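Local structure of vivid PAS protein VVD (Neurospora crassa, 3D72) at residues M1-I12 with Q45-A53; C73-G81 with V114-Q122. The protein probably acts as a blue-light photoreceptor in the circadian light response, using a flavin-binding LOV (PAS) domain whose activation by light produces a rapidly exchanging dimer. The protein carries 1 engineered substitution. One frame throughout, in Å; residues are numbered along the deposited sequence.

Interaction 1: residues M1-I12 with Q45-A53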
loop_
_atom_site.group_PDB
_atom_site.type_symbol
_atom_site.label_atom_id
_atom_site.label_comp_id
_atom_site.label_asym_id
_atom_site.label_seq_id
_atom_site.Cartn_x
_atom_site.Cartn_y
_atom_site.Cartn_z
ATOM N N MET A 1 14.912 -28.454 2.829
ATOM C CA MET A 1 14.340 -27.332 2.063
ATOM C C MET A 1 15.419 -26.737 1.139
ATOM O O MET A 1 16.595 -26.718 1.493
ATOM C CB MET A 1 13.814 -26.298 3.047
ATOM C CG MET A 1 12.641 -26.828 3.891
ATOM S SD MET A 1 11.146 -27.048 2.900
ATOM C CE MET A 1 10.327 -25.469 3.187
ATOM N N HIS A 2 15.027 -26.292 -0.053
ATOM C CA HIS A 2 15.961 -25.699 -1.035
ATOM C C HIS A 2 15.252 -24.565 -1.740
ATOM O O HIS A 2 15.215 -24.470 -2.968
ATOM C CB HIS A 2 16.397 -26.761 -2.037
ATOM C CG HIS A 2 17.067 -27.929 -1.391
ATOM N ND1 HIS A 2 18.300 -27.832 -0.781
ATOM C CD2 HIS A 2 16.631 -29.189 -1.156
ATOM C CE1 HIS A 2 18.590 -28.978 -0.195
ATOM N NE2 HIS A 2 17.592 -29.818 -0.407
ATOM N N THR A 3 14.703 -23.688 -0.924
ATOM C CA THR A 3 13.948 -22.560 -1.409
ATOM C C THR A 3 14.721 -21.594 -2.303
ATOM O O THR A 3 15.899 -21.316 -2.074
ATOM C CB THR A 3 13.363 -21.814 -0.213
ATOM O OG1 THR A 3 12.697 -22.758 0.637
ATOM C CG2 THR A 3 12.382 -20.755 -0.671
ATOM N N LEU A 4 14.041 -21.105 -3.332
ATOM C CA LEU A 4 14.616 -20.143 -4.258
ATOM C C LEU A 4 13.978 -18.796 -3.936
ATOM O O LEU A 4 12.823 -18.741 -3.503
ATOM C CB LEU A 4 14.296 -20.524 -5.703
ATOM C CG LEU A 4 14.958 -21.799 -6.230
ATOM C CD1 LEU A 4 14.372 -22.161 -7.588
ATOM C CD2 LEU A 4 16.470 -21.598 -6.313
ATOM N N TYR A 5 14.726 -17.717 -4.140
ATOM C CA TYR A 5 14.212 -16.386 -3.861
ATOM C C TYR A 5 14.196 -15.539 -5.119
ATOM O O TYR A 5 15.133 -15.574 -5.921
ATOM C CB TYR A 5 15.056 -15.717 -2.773
ATOM C CG TYR A 5 15.195 -16.573 -1.532
ATOM C CD1 TYR A 5 16.311 -17.390 -1.347
ATOM C CD2 TYR A 5 14.192 -16.597 -0.560
ATOM C CE1 TYR A 5 16.428 -18.206 -0.231
ATOM C CE2 TYR A 5 14.299 -17.413 0.560
ATOM C CZ TYR A 5 15.419 -18.216 0.720
ATOM O OH TYR A 5 15.536 -19.028 1.827
ATOM N N ALA A 6 13.115 -14.791 -5.299
ATOM C CA ALA A 6 12.954 -13.928 -6.460
ATOM C C ALA A 6 14.085 -12.924 -6.609
ATOM O O ALA A 6 14.339 -12.116 -5.722
ATOM C CB ALA A 6 11.624 -13.187 -6.370
ATOM N N PRO A 7 14.807 -12.980 -7.731
ATOM C CA PRO A 7 15.878 -11.997 -7.864
ATOM C C PRO A 7 15.164 -10.652 -8.003
ATOM O O PRO A 7 14.153 -10.565 -8.692
ATOM C CB PRO A 7 16.595 -12.428 -9.143
ATOM C CG PRO A 7 15.507 -13.100 -9.938
ATOM C CD PRO A 7 14.759 -13.891 -8.889
ATOM N N GLY A 8 15.648 -9.624 -7.345
ATOM C CA GLY A 8 14.969 -8.336 -7.445
ATOM C C GLY A 8 14.133 -8.160 -6.205
ATOM O O GLY A 8 13.768 -7.035 -5.849
ATOM N N GLY A 9 13.816 -9.272 -5.523
ATOM C CA GLY A 9 13.050 -9.173 -4.304
ATOM C C GLY A 9 11.548 -9.252 -4.501
ATOM O O GLY A 9 11.069 -9.478 -5.609
ATOM N N TYR A 10 10.797 -8.995 -3.433
ATOM C CA TYR A 10 9.348 -9.066 -3.517
ATOM C C TYR A 10 8.586 -7.750 -3.459
ATOM O O TYR A 10 9.020 -6.817 -2.804
ATOM C CB TYR A 10 8.826 -10.009 -2.433
ATOM C CG TYR A 10 9.352 -11.410 -2.609
ATOM C CD1 TYR A 10 10.572 -11.787 -2.061
ATOM C CD2 TYR A 10 8.673 -12.327 -3.410
ATOM C CE1 TYR A 10 11.112 -13.055 -2.319
ATOM C CE2 TYR A 10 9.199 -13.590 -3.674
ATOM C CZ TYR A 10 10.422 -13.944 -3.129
ATOM O OH TYR A 10 10.965 -15.176 -3.418
ATOM N N ASP A 11 7.448 -7.702 -4.144
ATOM C CA ASP A 11 6.611 -6.502 -4.176
ATOM C C ASP A 11 5.755 -6.390 -2.916
ATOM O O ASP A 11 4.522 -6.369 -2.995
ATOM C CB ASP A 11 5.693 -6.512 -5.404
ATOM C CG ASP A 11 5.061 -5.152 -5.669
ATOM O OD1 ASP A 11 5.385 -4.186 -4.938
ATOM O OD2 ASP A 11 4.248 -5.053 -6.611
ATOM N N ILE A 12 6.416 -6.291 -1.767
ATOM C CA ILE A 12 5.716 -6.190 -0.498
ATOM C C ILE A 12 4.767 -4.994 -0.461
ATOM O O ILE A 12 3.636 -5.124 0.012
ATOM C CB ILE A 12 6.708 -6.108 0.683
ATOM C CG1 ILE A 12 7.622 -7.341 0.679
ATOM C CG2 ILE A 12 5.944 -5.991 2.006
ATOM C CD1 ILE A 12 6.883 -8.676 0.686
ATOM N N GLN A 45 6.148 -23.207 -3.607
ATOM C CA GLN A 45 7.415 -23.887 -3.381
ATOM C C GLN A 45 7.176 -24.899 -2.278
ATOM O O GLN A 45 6.245 -24.757 -1.490
ATOM C CB GLN A 45 8.533 -22.915 -2.996
ATOM C CG GLN A 45 9.083 -22.138 -4.188
ATOM C CD GLN A 45 10.393 -21.442 -3.886
ATOM O OE1 GLN A 45 11.443 -22.084 -3.768
ATOM N NE2 GLN A 45 10.341 -20.121 -3.746
ATOM N N LYS A 46 8.016 -25.921 -2.223
ATOM C CA LYS A 46 7.859 -26.974 -1.233
ATOM C C LYS A 46 7.734 -26.497 0.203
ATOM O O LYS A 46 8.610 -25.820 0.721
ATOM C CB LYS A 46 9.022 -27.960 -1.327
ATOM C CG LYS A 46 9.109 -28.896 -0.150
ATOM C CD LYS A 46 9.017 -30.331 -0.581
ATOM C CE LYS A 46 9.674 -31.221 0.451
ATOM N NZ LYS A 46 11.122 -30.880 0.567
ATOM N N ASP A 47 6.626 -26.884 0.826
ATOM C CA ASP A 47 6.306 -26.575 2.213
ATOM C C ASP A 47 6.132 -25.100 2.552
ATOM O O ASP A 47 6.506 -24.664 3.638
ATOM C CB ASP A 47 7.341 -27.212 3.144
ATOM C CG ASP A 47 6.775 -27.515 4.529
ATOM O OD1 ASP A 47 5.530 -27.609 4.663
ATOM O OD2 ASP A 47 7.576 -27.679 5.475
ATOM N N THR A 48 5.557 -24.352 1.612
ATOM C CA THR A 48 5.246 -22.930 1.788
ATOM C C THR A 48 6.294 -22.157 2.590
ATOM O O THR A 48 6.023 -21.650 3.688
ATOM C CB THR A 48 3.865 -22.801 2.481
ATOM O OG1 THR A 48 2.966 -23.772 1.913
ATOM C CG2 THR A 48 3.296 -21.417 2.291
ATOM N N PRO A 49 7.508 -22.030 2.042
ATOM C CA PRO A 49 8.594 -21.321 2.719
ATOM C C PRO A 49 8.509 -19.799 2.817
ATOM O O PRO A 49 7.955 -19.142 1.940
ATOM C CB PRO A 49 9.814 -21.754 1.919
ATOM C CG PRO A 49 9.278 -21.807 0.529
ATOM C CD PRO A 49 7.944 -22.514 0.715
ATOM N N ILE A 50 9.077 -19.260 3.891
ATOM C CA ILE A 50 9.151 -17.824 4.086
ATOM C C ILE A 50 10.165 -17.309 3.071
ATOM O O ILE A 50 11.292 -17.800 3.013
ATOM C CB ILE A 50 9.669 -17.469 5.501
ATOM C CG1 ILE A 50 8.671 -17.946 6.561
ATOM C CG2 ILE A 50 9.912 -15.982 5.610
ATOM C CD1 ILE A 50 9.215 -17.887 7.975
ATOM N N VAL A 51 9.767 -16.336 2.264
ATOM C CA VAL A 51 10.677 -15.774 1.264
ATOM C C VAL A 51 10.971 -14.304 1.571
ATOM O O VAL A 51 11.815 -13.677 0.932
ATOM C CB VAL A 51 10.119 -15.928 -0.188
ATOM C CG1 VAL A 51 10.080 -17.400 -0.571
ATOM C CG2 VAL A 51 8.730 -15.326 -0.299
ATOM N N TYR A 52 10.259 -13.752 2.553
ATOM C CA TYR A 52 10.481 -12.375 2.991
ATOM C C TYR A 52 10.031 -12.206 4.432
ATOM O O TYR A 52 8.973 -12.694 4.804
ATOM C CB TYR A 52 9.711 -11.365 2.131
ATOM C CG TYR A 52 9.911 -9.941 2.608
ATOM C CD1 TYR A 52 9.063 -9.367 3.558
ATOM C CD2 TYR A 52 10.996 -9.196 2.162
ATOM C CE1 TYR A 52 9.302 -8.084 4.053
ATOM C CE2 TYR A 52 11.241 -7.919 2.650
ATOM C CZ TYR A 52 10.396 -7.372 3.593
ATOM O OH TYR A 52 10.673 -6.115 4.070
ATOM N N ALA A 53 10.842 -11.518 5.233
ATOM C CA ALA A 53 10.501 -11.265 6.632
ATOM C C ALA A 53 10.832 -9.817 6.959
ATOM O O ALA A 53 11.930 -9.338 6.673
ATOM C CB ALA A 53 11.273 -12.208 7.555
HETATM O O HOH W 1 10.893 -24.665 -0.551
#

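Interaction 2: residues C73-G81 with V114-Q122. With FAD (flavin-adenine dinucleotide), chain C.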
loop_
_atom_site.group_PDB
_atom_site.type_symbol
_atom_site.label_atom_id
_atom_site.label_comp_id
_atom_site.label_asym_id
_atom_site.label_seq_id
_atom_site.Cartn_x
_atom_site.Cartn_y
_atom_site.Cartn_z
ATOM N N CYS A 73 7.028 -21.431 8.547
ATOM C CA CYS A 73 6.935 -20.709 9.802
ATOM C C CYS A 73 6.560 -21.526 11.030
ATOM O O CYS A 73 6.617 -21.012 12.142
ATOM C CB CYS A 73 5.957 -19.550 9.637
ATOM S SG CYS A 73 6.258 -18.150 10.777
ATOM N N ARG A 74 6.192 -22.789 10.850
ATOM C CA ARG A 74 5.806 -23.594 12.007
ATOM C C ARG A 74 6.923 -23.767 13.032
ATOM O O ARG A 74 6.653 -24.186 14.158
ATOM C CB ARG A 74 5.293 -24.979 11.577
ATOM C CG ARG A 74 6.369 -25.915 11.049
ATOM C CD ARG A 74 5.816 -27.329 10.842
ATOM N NE ARG A 74 4.960 -27.434 9.662
ATOM C CZ ARG A 74 5.401 -27.517 8.410
ATOM N NH1 ARG A 74 4.533 -27.605 7.406
ATOM N NH2 ARG A 74 6.701 -27.532 8.158
ATOM N N PHE A 75 8.164 -23.443 12.669
ATOM C CA PHE A 75 9.264 -23.602 13.624
ATOM C C PHE A 75 9.059 -22.767 14.886
ATOM O O PHE A 75 9.636 -23.062 15.922
ATOM C CB PHE A 75 10.618 -23.253 12.980
ATOM C CG PHE A 75 10.811 -21.789 12.698
ATOM C CD1 PHE A 75 11.263 -20.923 13.694
ATOM C CD2 PHE A 75 10.557 -21.273 11.427
ATOM C CE1 PHE A 75 11.452 -19.570 13.432
ATOM C CE2 PHE A 75 10.745 -19.918 11.161
ATOM C CZ PHE A 75 11.193 -19.066 12.159
ATOM N N LEU A 76 8.235 -21.727 14.798
ATOM C CA LEU A 76 7.974 -20.876 15.953
ATOM C C LEU A 76 7.132 -21.603 16.998
ATOM O O LEU A 76 7.006 -21.138 18.129
ATOM C CB LEU A 76 7.241 -19.590 15.526
ATOM C CG LEU A 76 8.035 -18.568 14.703
ATOM C CD1 LEU A 76 7.122 -17.415 14.294
ATOM C CD2 LEU A 76 9.201 -18.042 15.520
ATOM N N GLN A 77 6.557 -22.741 16.623
ATOM C CA GLN A 77 5.709 -23.484 17.545
ATOM C C GLN A 77 6.455 -24.289 18.594
ATOM O O GLN A 77 5.835 -24.915 19.451
ATOM C CB GLN A 77 4.756 -24.374 16.751
ATOM C CG GLN A 77 3.655 -23.566 16.063
ATOM C CD GLN A 77 3.128 -24.228 14.817
ATOM O OE1 GLN A 77 3.166 -25.458 14.683
ATOM N NE2 GLN A 77 2.608 -23.416 13.891
ATOM N N SER A 78 7.780 -24.249 18.538
ATOM C CA SER A 78 8.606 -24.970 19.505
ATOM C C SER A 78 9.704 -24.065 20.052
ATOM O O SER A 78 10.298 -23.275 19.320
ATOM C CB SER A 78 9.238 -26.199 18.854
ATOM O OG SER A 78 9.967 -26.953 19.808
ATOM N N PRO A 79 10.000 -24.171 21.357
ATOM C CA PRO A 79 11.045 -23.328 21.937
ATOM C C PRO A 79 12.438 -23.653 21.414
ATOM O O PRO A 79 13.379 -22.886 21.610
ATOM C CB PRO A 79 10.902 -23.579 23.438
ATOM C CG PRO A 79 10.357 -24.967 23.502
ATOM C CD PRO A 79 9.338 -24.987 22.391
ATOM N N ASP A 80 12.568 -24.795 20.745
ATOM C CA ASP A 80 13.851 -25.186 20.189
ATOM C C ASP A 80 13.811 -25.019 18.672
ATOM O O ASP A 80 14.753 -25.376 17.962
ATOM C CB ASP A 80 14.193 -26.629 20.593
ATOM C CG ASP A 80 13.109 -27.623 20.226
ATOM O OD1 ASP A 80 13.037 -28.689 20.878
ATOM O OD2 ASP A 80 12.338 -27.352 19.284
ATOM N N GLY A 81 12.709 -24.449 18.189
ATOM C CA GLY A 81 12.544 -24.218 16.765
ATOM C C GLY A 81 12.569 -25.477 15.921
ATOM O O GLY A 81 12.852 -25.418 14.725
ATOM N N VAL A 114 -1.979 -18.212 18.393
ATOM C CA VAL A 114 -1.201 -19.435 18.494
ATOM C C VAL A 114 -0.007 -19.248 19.409
ATOM O O VAL A 114 0.645 -18.206 19.400
ATOM C CB VAL A 114 -0.708 -19.901 17.089
ATOM C CG1 VAL A 114 0.190 -18.853 16.464
ATOM C CG2 VAL A 114 0.034 -21.230 17.209
ATOM N N VAL A 115 0.267 -20.257 20.225
ATOM C CA VAL A 115 1.405 -20.182 21.118
ATOM C C VAL A 115 2.671 -20.333 20.286
ATOM O O VAL A 115 2.795 -21.273 19.507
ATOM C CB VAL A 115 1.357 -21.293 22.187
ATOM C CG1 VAL A 115 2.652 -21.302 22.985
ATOM C CG2 VAL A 115 0.176 -21.055 23.117
ATOM N N ASN A 116 3.589 -19.383 20.445
ATOM C CA ASN A 116 4.864 -19.381 19.733
ATOM C C ASN A 116 6.001 -19.135 20.716
ATOM O O ASN A 116 5.784 -18.776 21.880
ATOM C CB ASN A 116 4.895 -18.284 18.652
ATOM C CG ASN A 116 4.234 -18.710 17.331
ATOM O OD1 ASN A 116 4.252 -17.953 16.359
ATOM N ND2 ASN A 116 3.663 -19.909 17.292
ATOM N N PHE A 117 7.225 -19.327 20.248
ATOM C CA PHE A 117 8.394 -19.136 21.095
ATOM C C PHE A 117 9.476 -18.346 20.370
ATOM O O PHE A 117 9.756 -18.600 19.201
ATOM C CB PHE A 117 8.955 -20.499 21.519
ATOM C CG PHE A 117 7.980 -21.345 22.275
ATOM C CD1 PHE A 117 7.907 -21.276 23.663
ATOM C CD2 PHE A 117 7.111 -22.187 21.597
ATOM C CE1 PHE A 117 6.968 -22.026 24.365
ATOM C CE2 PHE A 117 6.163 -22.943 22.278
ATOM C CZ PHE A 117 6.095 -22.863 23.679
ATOM N N LYS A 118 10.063 -17.395 21.076
ATOM C CA LYS A 118 11.121 -16.582 20.513
ATOM C C LYS A 118 12.378 -17.448 20.516
ATOM O O LYS A 118 12.404 -18.525 21.114
ATOM C CB LYS A 118 11.306 -15.319 21.351
ATOM C CG LYS A 118 10.026 -14.500 21.510
ATOM C CD LYS A 118 10.313 -13.155 22.140
ATOM C CE LYS A 118 9.058 -12.304 22.234
ATOM N NZ LYS A 118 9.376 -10.927 22.706
ATOM N N LYS A 119 13.444 -16.979 19.826
ATOM C CA LYS A 119 14.691 -17.724 19.734
ATOM C C LYS A 119 15.259 -18.129 21.094
ATOM O O LYS A 119 15.806 -19.225 21.245
ATOM C CB LYS A 119 15.736 -16.887 18.975
ATOM C CG LYS A 119 17.105 -17.564 18.793
ATOM C CD LYS A 119 18.079 -16.646 18.055
ATOM C CE LYS A 119 19.484 -17.234 18.007
ATOM N NZ LYS A 119 19.497 -18.572 17.362
ATOM N N ASN A 120 15.143 -17.237 22.070
ATOM C CA ASN A 120 15.652 -17.513 23.407
ATOM C C ASN A 120 14.711 -18.403 24.213
ATOM O O ASN A 120 14.930 -18.628 25.405
ATOM C CB ASN A 120 15.915 -16.201 24.163
ATOM C CG ASN A 120 14.643 -15.445 24.510
ATOM O OD1 ASN A 120 14.700 -14.366 25.102
ATOM N ND2 ASN A 120 13.496 -16.005 24.159
ATOM N N GLY A 121 13.662 -18.899 23.564
ATOM C CA GLY A 121 12.717 -19.778 24.234
ATOM C C GLY A 121 11.554 -19.116 24.954
ATOM O O GLY A 121 10.728 -19.810 25.553
ATOM N N GLN A 122 11.468 -17.792 24.902
ATOM C CA GLN A 122 10.377 -17.097 25.577
ATOM C C GLN A 122 9.032 -17.370 24.913
ATOM O O GLN A 122 8.843 -17.105 23.726
ATOM C CB GLN A 122 10.620 -15.590 25.604
ATOM C CG GLN A 122 9.423 -14.799 26.123
ATOM C CD GLN A 122 9.512 -13.316 25.804
ATOM O OE1 GLN A 122 8.495 -12.627 25.710
ATOM N NE2 GLN A 122 10.734 -12.816 25.646
HETATM P PA FAD C . 0.456 -29.981 10.097
HETATM O O1A FAD C . 1.922 -30.121 10.309
HETATM O O2A FAD C . -0.190 -30.903 9.133
HETATM O O5B FAD C . -0.254 -30.083 11.512
HETATM C C5B FAD C . -1.682 -30.018 11.697
HETATM C C4B FAD C . -1.977 -30.422 13.139
HETATM O O4B FAD C . -3.408 -30.419 13.290
HETATM C C3B FAD C . -1.469 -31.821 13.549
HETATM O O3B FAD C . -0.667 -31.834 14.702
HETATM C C2B FAD C . -2.721 -32.678 13.692
HETATM O O2B FAD C . -2.745 -33.627 14.726
HETATM C C1B FAD C . -3.885 -31.686 13.763
HETATM N N9A FAD C . -5.016 -32.030 12.922
HETATM C C8A FAD C . -5.037 -32.181 11.563
HETATM N N7A FAD C . -6.209 -32.509 11.073
HETATM C C5A FAD C . -7.014 -32.607 12.195
HETATM C C6A FAD C . -8.410 -32.926 12.347
HETATM N N6A FAD C . -9.182 -33.227 11.298
HETATM N N1A FAD C . -8.934 -32.937 13.606
HETATM C C2A FAD C . -8.119 -32.630 14.653
HETATM N N3A FAD C . -6.805 -32.307 14.631
HETATM C C4A FAD C . -6.309 -32.325 13.318
HETATM N N1 FAD C . 2.610 -20.387 12.327
HETATM C C2 FAD C . 3.051 -19.949 13.534
HETATM O O2 FAD C . 3.068 -20.678 14.542
HETATM N N3 FAD C . 3.489 -18.622 13.667
HETATM C C4 FAD C . 3.538 -17.686 12.632
HETATM O O4 FAD C . 3.937 -16.522 12.860
HETATM C C4X FAD C . 3.066 -18.147 11.385
HETATM N N5 FAD C . 3.093 -17.269 10.285
HETATM C C5X FAD C . 2.634 -17.745 9.070
HETATM C C6 FAD C . 2.653 -16.869 7.941
HETATM C C7 FAD C . 2.246 -17.286 6.696
HETATM C C7M FAD C . 2.285 -16.258 5.557
HETATM C C8 FAD C . 1.839 -18.627 6.486
HETATM C C8M FAD C . 1.403 -19.156 5.135
HETATM C C9 FAD C . 1.805 -19.526 7.612
HETATM C C9A FAD C . 2.202 -19.117 8.897
HETATM N N10 FAD C . 2.175 -19.989 10.060
HETATM C C10 FAD C . 2.647 -19.515 11.263
HETATM C "C1'" FAD C . 1.673 -21.390 9.998
HETATM C "C2'" FAD C . 2.576 -22.527 9.587
HETATM O "O2'" FAD C . 3.452 -22.065 8.552
HETATM C "C3'" FAD C . 1.668 -23.704 9.158
HETATM O "O3'" FAD C . 0.869 -23.283 8.054
HETATM C "C4'" FAD C . 0.719 -24.185 10.306
HETATM O "O4'" FAD C . 1.496 -24.724 11.358
HETATM C "C5'" FAD C . -0.309 -25.228 9.837
HETATM O "O5'" FAD C . 0.220 -26.062 8.794
HETATM P P FAD C . 1.140 -27.322 9.082
HETATM O O1P FAD C . 1.771 -27.657 7.802
HETATM O O2P FAD C . 2.061 -27.050 10.212
HETATM O O3P FAD C . 0.173 -28.530 9.508
HETATM O O HOH W 2 10.873 -20.796 18.010
HETATM O O HOH W 3 15.560 -21.264 22.723
#

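Interaction 1: residues M1-I12 with Q45-A53
L4 and Q45 meet through two hydrogen bonds. The carboxamide of Q45 reads both backbone groups of L4, much as a neighbouring strand would. L4 N gives a nearly straight bond to Q45 OE1 (2.8 Å, 176°) in the carbonyl plane, on a lone pair. Q45 NE2 returns one to L4 O at 2.9 Å, and L4 O lies close to the amide plane of Q45. Both ends of the amide are used, which fixes its flip. Beside it, T3 lies obliquely against P49. The methyl T3 CG2 is only 3.5 Å from P49 CG, a tight fit. At the chain start the bent side chain of M1 brings CE within 3.5 Å of D47 CB.

Further along, V51 packs against one face of the Y10 ring. Its CG2 lies over that face, 3.9 Å from the centroid and offset toward the rim, a CH-pi contact. Y5 comes to V51 with a ring edge instead, and I50 O lies in its plane. Y52 has CG anti to the backbone N (chi1 178°), which carries its ring out to I12. There I12 CG1 stands 3.7 Å from the ring centroid, almost on the normal.

The second shell holds these groups in place. Y10 OH accepts the N-H of A6 at 2.9 Å, closing the bend made by the type II turn from A6 to G9. Q45 NE2 also bonds D42. T3 OG1 bonds G70 O, and water 1 links that hydroxyl to K46 O. The carboxylate of D47 is turned to R74.

The N-terminal segment thus runs over strand 50-53, an outermost strand of the PAS sheet. Y10 also touches L40 of strand 38-42, V51 and Y52 form a classic bulge opposite L40, and D11 caps helix 12-21.

Interaction 2: residues C73-G81 with V114-Q122
V114 comes near Q77 at the start of the segment: V114 CG2 is 4.5 Å from Q77 CG. N116 is next and faces the flavin. Its CG is anti to the carbonyl carbon (chi1 -83°), which lays the amide along the rim of the flavin's pyrimidine ring and against L76 CB. N116 OD1 accepts FAD N3 at 2.9 Å (173°), while N116 ND2 donates to FAD O2, also at 2.9 Å. N116 ND2 further reaches V115 O from above the carbonyl plane, and N126 donates to N116 OD1. These partners settle which way the amide faces. Losing this amide to an alanine is likely to leave FAD N3 without its acceptor and open a gap beside L76 CB. Q77 NE2 is a second donor to FAD O2 and also bonds FAD O4', with Q77 OE1 held by R89.

F117 closes the backbone link. Its N gives L76 O a hydrogen bond of 2.8 Å, rather bent at 140°. P79 packs on one face of the F117 ring, its CD 3.7 Å from the centroid, a CH-pi contact. Q77 O meets the ring edge. Beyond it the K118-G121 turn is joined to P79 O through water 3, which also bonds K119 O.

The 3-10 segment 73-77 also brings R74 to the FAD phosphate and C73 SG to 3.2 Å from FAD C4X. That approach is consistent with the light-driven cysteinyl-flavin adduct of LOV domains. The amides of N116 and Q77 match the donor and acceptor pattern of the pyrimidine edge and hold the ring in place beside C73.

In the fold
Each contact involves an outermost strand of the five-stranded PAS sheet: strand 50-53 in interaction 1, strand 110-117 in interaction 2. Both are partly buried, and their centres are 21 Å apart. Interaction 1 lays the N-terminal arm on the sheet, mostly with apolar and aromatic side chains, and it also touches the second subunit. Interaction 2 has a polar inner end at the flavin and an apolar, water-bridged outer end. It lies away from the second subunit. The two contacts join directly, through the salt bridge from D47 to the phosphate-binding R74 and the packing of I50 on C73 and F75. This could couple flavin chemistry to the N-terminal arm.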